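Local coordinates for protein peptidyl tryptophan dihydroxylase (Pseudomonas putida, PDB 7CTQ) that is an FAD-dependent monooxygenase that dihydroxylates a peptidyl tryptophan, a step essential for making the tryptophylquinone cofactor of quinohemoprotein amine dehydrogenase, at residues E44-S47 and Q48-E52; Q73-N77 and G78-H82. All coordinates share one frame; numbering follows the deposited sequence.

Contact 1 of 2, residues E44-S47 and Q48-E52; sequences EGVS and QRVLE. With FAD (flavin-adenine dinucleotide), chain C.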
loop_
_atom_site.group_PDB
_atom_site.type_symbol
_atom_site.label_atom_id
_atom_site.label_comp_id
_atom_site.label_asym_id
_atom_site.label_seq_id
_atom_site.Cartn_x
_atom_site.Cartn_y
_atom_site.Cartn_z
ATOM N N GLU A 44 3.147 14.253 -2.810
ATOM C CA GLU A 44 3.638 13.233 -1.910
ATOM C C GLU A 44 5.128 13.047 -2.129
ATOM O O GLU A 44 5.664 13.378 -3.189
ATOM C CB GLU A 44 2.893 11.916 -2.139
ATOM C CG GLU A 44 1.473 11.927 -1.597
ATOM C CD GLU A 44 0.593 10.854 -2.203
ATOM O OE1 GLU A 44 -0.563 10.712 -1.745
ATOM O OE2 GLU A 44 1.046 10.159 -3.138
ATOM N N GLY A 45 5.798 12.532 -1.101
ATOM C CA GLY A 45 7.192 12.152 -1.217
ATOM C C GLY A 45 7.297 10.727 -1.728
ATOM O O GLY A 45 6.635 9.823 -1.212
ATOM N N VAL A 46 8.121 10.533 -2.756
ATOM C CA VAL A 46 8.327 9.214 -3.341
ATOM C C VAL A 46 9.815 8.894 -3.327
ATOM O O VAL A 46 10.664 9.778 -3.480
ATOM C CB VAL A 46 7.752 9.110 -4.774
ATOM C CG1 VAL A 46 6.223 9.107 -4.737
ATOM C CG2 VAL A 46 8.279 10.241 -5.662
ATOM N N SER A 47 10.123 7.615 -3.131
ATOM C CA SER A 47 11.497 7.139 -3.105
ATOM C C SER A 47 11.948 6.747 -4.512
ATOM O O SER A 47 11.183 6.792 -5.482
ATOM C CB SER A 47 11.642 5.966 -2.132
ATOM O OG SER A 47 10.932 4.814 -2.569
ATOM N N GLN A 48 13.227 6.373 -4.621
ATOM C CA GLN A 48 13.763 5.879 -5.885
ATOM C C GLN A 48 13.093 4.571 -6.288
ATOM O O GLN A 48 12.832 4.337 -7.474
ATOM C CB GLN A 48 15.281 5.695 -5.776
ATOM C CG GLN A 48 15.744 4.695 -4.701
ATOM C CD GLN A 48 15.661 5.245 -3.280
ATOM O OE1 GLN A 48 15.567 6.458 -3.073
ATOM N NE2 GLN A 48 15.693 4.351 -2.295
ATOM N N ARG A 49 12.796 3.717 -5.304
ATOM C CA ARG A 49 12.180 2.423 -5.579
ATOM C C ARG A 49 10.809 2.591 -6.227
ATOM O O ARG A 49 10.504 1.940 -7.234
ATOM C CB ARG A 49 12.065 1.621 -4.278
ATOM C CG ARG A 49 12.256 0.114 -4.436
ATOM C CD ARG A 49 11.612 -0.646 -3.286
ATOM N NE ARG A 49 11.640 0.122 -2.042
ATOM C CZ ARG A 49 11.100 -0.285 -0.895
ATOM N NH1 ARG A 49 10.486 -1.463 -0.825
ATOM N NH2 ARG A 49 11.178 0.484 0.186
ATOM N N VAL A 50 9.976 3.474 -5.664
ATOM C CA VAL A 50 8.586 3.604 -6.098
ATOM C C VAL A 50 8.503 3.886 -7.591
ATOM O O VAL A 50 7.637 3.351 -8.298
ATOM C CB VAL A 50 7.878 4.701 -5.281
ATOM C CG1 VAL A 50 6.461 4.902 -5.772
ATOM C CG2 VAL A 50 7.879 4.346 -3.791
ATOM N N LEU A 51 9.410 4.716 -8.106
ATOM C CA LEU A 51 9.223 5.240 -9.455
ATOM C C LEU A 51 9.534 4.182 -10.512
ATOM O O LEU A 51 8.815 4.063 -11.510
ATOM C CB LEU A 51 10.080 6.504 -9.634
ATOM C CG LEU A 51 9.644 7.781 -8.908
ATOM C CD1 LEU A 51 10.841 8.872 -8.923
ATOM C CD2 LEU A 51 8.204 8.260 -9.265
ATOM N N GLU A 52 10.567 3.369 -10.289
ATOM C CA GLU A 52 10.780 2.228 -11.172
ATOM C C GLU A 52 9.872 1.057 -10.809
ATOM O O GLU A 52 9.494 0.267 -11.687
ATOM C CB GLU A 52 12.248 1.798 -11.161
ATOM C CG GLU A 52 13.120 2.670 -12.062
ATOM C CD GLU A 52 14.368 3.178 -11.368
ATOM O OE1 GLU A 52 15.087 4.012 -11.963
ATOM O OE2 GLU A 52 14.641 2.728 -10.233
HETATM P PA FAD C . -6.040 6.295 -4.665
HETATM O O1A FAD C . -4.690 6.695 -5.115
HETATM O O2A FAD C . -6.604 7.195 -3.575
HETATM O O5B FAD C . -6.964 6.146 -5.915
HETATM C C5B FAD C . -8.400 6.161 -5.796
HETATM C C4B FAD C . -8.930 6.755 -7.074
HETATM O O4B FAD C . -10.366 6.584 -7.115
HETATM C C3B FAD C . -8.665 8.251 -7.274
HETATM O O3B FAD C . -8.360 8.517 -8.641
HETATM C C2B FAD C . -9.979 8.898 -6.818
HETATM O O2B FAD C . -10.258 10.132 -7.477
HETATM C C1B FAD C . -10.986 7.842 -7.273
HETATM N N9A FAD C . -12.273 7.823 -6.593
HETATM C C8A FAD C . -12.553 8.032 -5.272
HETATM N N7A FAD C . -13.823 7.935 -4.960
HETATM C C5A FAD C . -14.425 7.675 -6.177
HETATM C C6A FAD C . -15.771 7.483 -6.553
HETATM N N6A FAD C . -16.794 7.524 -5.700
HETATM N N1A FAD C . -16.040 7.233 -7.862
HETATM C C2A FAD C . -15.022 7.189 -8.725
HETATM N N3A FAD C . -13.717 7.358 -8.480
HETATM C C4A FAD C . -13.482 7.595 -7.186
HETATM N N1 FAD C . 2.075 7.626 -0.467
HETATM C C2 FAD C . 3.347 7.860 -0.911
HETATM O O2 FAD C . 3.914 7.092 -1.690
HETATM N N3 FAD C . 4.022 8.988 -0.493
HETATM C C4 FAD C . 3.535 9.956 0.361
HETATM O O4 FAD C . 4.228 10.929 0.653
HETATM C C4X FAD C . 2.187 9.702 0.831
HETATM N N5 FAD C . 1.650 10.566 1.651
HETATM C C5X FAD C . 0.362 10.323 2.101
HETATM C C6 FAD C . -0.225 11.231 2.984
HETATM C C7 FAD C . -1.509 11.024 3.477
HETATM C C7M FAD C . -2.112 12.026 4.426
HETATM C C8 FAD C . -2.225 9.882 3.085
HETATM C C8M FAD C . -3.620 9.632 3.592
HETATM C C9 FAD C . -1.646 8.977 2.201
HETATM C C9A FAD C . -0.361 9.185 1.714
HETATM N N10 FAD C . 0.248 8.287 0.813
HETATM C C10 FAD C . 1.535 8.507 0.363
HETATM C "C1'" FAD C . -0.443 7.061 0.412
HETATM C "C2'" FAD C . -0.996 7.088 -1.004
HETATM O "O2'" FAD C . -1.775 8.261 -1.237
HETATM C "C3'" FAD C . -1.864 5.846 -1.197
HETATM O "O3'" FAD C . -1.131 4.728 -0.706
HETATM C "C4'" FAD C . -2.283 5.545 -2.632
HETATM O "O4'" FAD C . -2.669 6.737 -3.322
HETATM C "C5'" FAD C . -3.406 4.535 -2.662
HETATM O "O5'" FAD C . -3.627 4.138 -4.023
HETATM P P FAD C . -5.029 3.653 -4.500
HETATM O O1P FAD C . -5.383 2.418 -3.658
HETATM O O2P FAD C . -5.054 3.485 -5.979
HETATM O O3P FAD C . -5.994 4.831 -4.053
#

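Contact 2 of 2, residues Q73-N77 and G78-H82; sequences QVHWN and GQQLH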
loop_
_atom_site.group_PDB
_atom_site.type_symbol
_atom_site.label_atom_id
_atom_site.label_comp_id
_atom_site.label_asym_id
_atom_site.label_seq_id
_atom_site.Cartn_x
_atom_site.Cartn_y
_atom_site.Cartn_z
ATOM N N GLN A 73 15.064 18.631 3.751
ATOM C CA GLN A 73 15.542 18.695 5.128
ATOM C C GLN A 73 14.765 17.706 5.995
ATOM O O GLN A 73 13.539 17.593 5.891
ATOM C CB GLN A 73 15.399 20.118 5.686
ATOM C CG GLN A 73 16.700 20.927 5.710
ATOM C CD GLN A 73 16.549 22.306 6.357
ATOM O OE1 GLN A 73 17.251 22.642 7.315
ATOM N NE2 GLN A 73 15.639 23.112 5.823
ATOM N N VAL A 74 15.482 16.972 6.841
ATOM C CA VAL A 74 14.876 15.982 7.729
ATOM C C VAL A 74 15.276 16.316 9.159
ATOM O O VAL A 74 16.470 16.353 9.485
ATOM C CB VAL A 74 15.284 14.549 7.355
ATOM C CG1 VAL A 74 15.260 13.654 8.588
ATOM C CG2 VAL A 74 14.348 13.997 6.285
ATOM N N HIS A 75 14.279 16.576 10.004
ATOM C CA HIS A 75 14.477 16.892 11.416
ATOM C C HIS A 75 13.823 15.782 12.231
ATOM O O HIS A 75 12.595 15.637 12.221
ATOM C CB HIS A 75 13.885 18.258 11.769
ATOM C CG HIS A 75 14.694 19.420 11.279
ATOM N ND1 HIS A 75 15.115 19.539 9.971
ATOM C CD2 HIS A 75 15.134 20.531 11.918
ATOM C CE1 HIS A 75 15.792 20.666 9.829
ATOM N NE2 HIS A 75 15.817 21.286 10.995
ATOM N N TRP A 76 14.644 15.013 12.943
ATOM C CA TRP A 76 14.206 13.783 13.592
ATOM C C TRP A 76 15.273 13.333 14.572
ATOM O O TRP A 76 16.454 13.288 14.213
ATOM C CB TRP A 76 13.963 12.698 12.549
ATOM C CG TRP A 76 12.967 11.654 12.924
ATOM C CD1 TRP A 76 13.208 10.494 13.598
ATOM C CD2 TRP A 76 11.571 11.652 12.606
ATOM N NE1 TRP A 76 12.044 9.775 13.732
ATOM C CE2 TRP A 76 11.026 10.461 13.127
ATOM C CE3 TRP A 76 10.727 12.546 11.938
ATOM C CZ2 TRP A 76 9.677 10.143 13.006
ATOM C CZ3 TRP A 76 9.392 12.228 11.815
ATOM C CH2 TRP A 76 8.876 11.039 12.346
ATOM N N ASN A 77 14.877 13.012 15.804
ATOM C CA ASN A 77 15.801 12.515 16.827
ATOM C C ASN A 77 16.906 13.522 17.128
ATOM O O ASN A 77 18.039 13.146 17.428
ATOM C CB ASN A 77 16.409 11.167 16.421
ATOM C CG ASN A 77 16.992 10.403 17.598
ATOM O OD1 ASN A 77 16.406 10.359 18.678
ATOM N ND2 ASN A 77 18.143 9.773 17.379
ATOM N N GLY A 78 16.592 14.810 17.043
ATOM C CA GLY A 78 17.576 15.829 17.347
ATOM C C GLY A 78 18.632 16.064 16.288
ATOM O O GLY A 78 19.623 16.746 16.569
ATOM N N GLN A 79 18.440 15.552 15.073
ATOM C CA GLN A 79 19.433 15.627 14.008
ATOM C C GLN A 79 18.877 16.465 12.866
ATOM O O GLN A 79 17.833 16.123 12.304
ATOM C CB GLN A 79 19.795 14.229 13.509
ATOM C CG GLN A 79 20.292 13.283 14.590
ATOM C CD GLN A 79 21.592 12.613 14.221
ATOM O OE1 GLN A 79 22.678 13.123 14.515
ATOM N NE2 GLN A 79 21.493 11.463 13.551
ATOM N N GLN A 80 19.568 17.556 12.524
ATOM C CA GLN A 80 19.298 18.274 11.279
ATOM C C GLN A 80 20.074 17.581 10.164
ATOM O O GLN A 80 21.308 17.610 10.140
ATOM C CB GLN A 80 19.677 19.747 11.397
ATOM C CG GLN A 80 19.663 20.308 12.818
ATOM C CD GLN A 80 21.022 20.216 13.518
ATOM O OE1 GLN A 80 22.073 20.373 12.889
ATOM N NE2 GLN A 80 20.998 19.984 14.831
ATOM N N LEU A 81 19.349 16.968 9.236
ATOM C CA LEU A 81 19.902 16.038 8.258
ATOM C C LEU A 81 19.423 16.444 6.869
ATOM O O LEU A 81 18.223 16.650 6.670
ATOM C CB LEU A 81 19.450 14.618 8.604
ATOM C CG LEU A 81 19.861 13.374 7.828
ATOM C CD1 LEU A 81 20.006 12.241 8.822
ATOM C CD2 LEU A 81 18.830 13.042 6.762
ATOM N N HIS A 82 20.348 16.577 5.917
ATOM C CA HIS A 82 20.037 17.083 4.576
ATOM C C HIS A 82 20.201 15.965 3.544
ATOM O O HIS A 82 21.213 15.872 2.850
ATOM C CB HIS A 82 20.921 18.296 4.242
ATOM C CG HIS A 82 20.990 19.317 5.334
ATOM N ND1 HIS A 82 20.190 20.440 5.354
ATOM C CD2 HIS A 82 21.766 19.391 6.442
ATOM C CE1 HIS A 82 20.467 21.158 6.428
ATOM N NE2 HIS A 82 21.421 20.544 7.106
#

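Contact 1 of 2, residues E44-S47 and Q48-E52
S47 meets V50 one turn into helix 48-56, where the chain leaves strand 43-46 beside the flavin: a strand-to-helix turn with S47 at the N-cap position. A chi1 of 67° seats the S47 hydroxyl between its own backbone N and carbonyl carbon, facing the first turn; there OG lies 3.3 Å from V50 CG2 and 3.8 Å from R49 CB. V50 has CG1 anti to its backbone N (chi1 177°), which leaves CG2 for the serine and sets CG1 against V46 CG1, 4.3 Å away. The other branch of V46 serves L51: the two side chains cross at about a right angle, V46 CG2 against L51 CD2 at 4.1 Å. V46 and L51 also both touch F87, so this apolar group closes against strand 87-90, while V50 leans on I275 and F276 of helix 274-282. The R49 guanidinium makes a cation-pi contact with F276.

The strand end of the turn serves the cofactor. G45 grips the pyrimidine edge of the flavin with its backbone, its N donating to FAD O4 and its O accepting from FAD N3, the latter the straighter bond at 163°. E44 extends beyond CG across one face of the isoalloxazine, its carboxylate nearly parallel to the ring system, with CG 3.4 Å from FAD C4X and CD 3.6 Å from FAD C10. Both carboxylate oxygens are engaged: OE2 pairs with R91 in a salt bridge, and the ribityl hydroxyl FAD O2' donates to E44 OE1 at 2.8 Å.

Contact 2 of 2, residues Q73-N77 and G78-H82
V74 and L81 form an antiparallel hydrogen-bonded pair in a beta hairpin closed by a type I' turn from W76 to Q79. V74 N donates to L81 O at 2.8 Å, and L81 N returns a bond to V74 O. On the same face their side chains run side by side, V74 CB 3.9 Å from L81 CD2. Q79 N donates to W76 O at 3.1 Å, and the return bond from W76 N to Q79 O is weak.

Q73 lies on the other face with H75, Q80 and H82. From CB on that face the chain runs out extended (chi2 -176°), and CG lies 3.5 Å from H82 ND1; CD passes H82 CE1 at 4.1 Å, and OE1 sits 3.7 Å from H82 CE1, the amide and imidazole planes 10° apart. OE1 also lies in plane at the edge of the H75 ring, one face of which takes Q80 CB. An alanine in place of Q73 would strip away CG and the amide and is likely to leave the H82 ring free to turn. Strand 67-76 pairs on its other side with strand 173-179, and Q73 and H75 rest on L224 of helix 223-228. N77 N donates to E328 OE2, and N77 OD1 accepts from Q329 N. No side-chain hydrogen bond or salt bridge spans the strands, which implies a hairpin joined by its backbone.

How the contacts relate
Both contacts reach the same mixed sheet, and helix 48-56 of contact 1 is followed in the chain by strand 67-76 of contact 2. Their centres lie 20 Å apart, with nearest atoms about 11 Å apart. Contact 1 is largely buried and gives two residues to the FAD pocket; its segments meet mainly through aliphatic branches and the S47 hydroxyl, while the polar groups of E44 and G45 are turned to the cofactor and R91. Contact 2 is a surface hairpin far from the chain's centre, where backbone hydrogen bonds join the segments and glutamines and histidines crowd one face. The first turns a strand into a helix, whereas the second folds a strand back on itself.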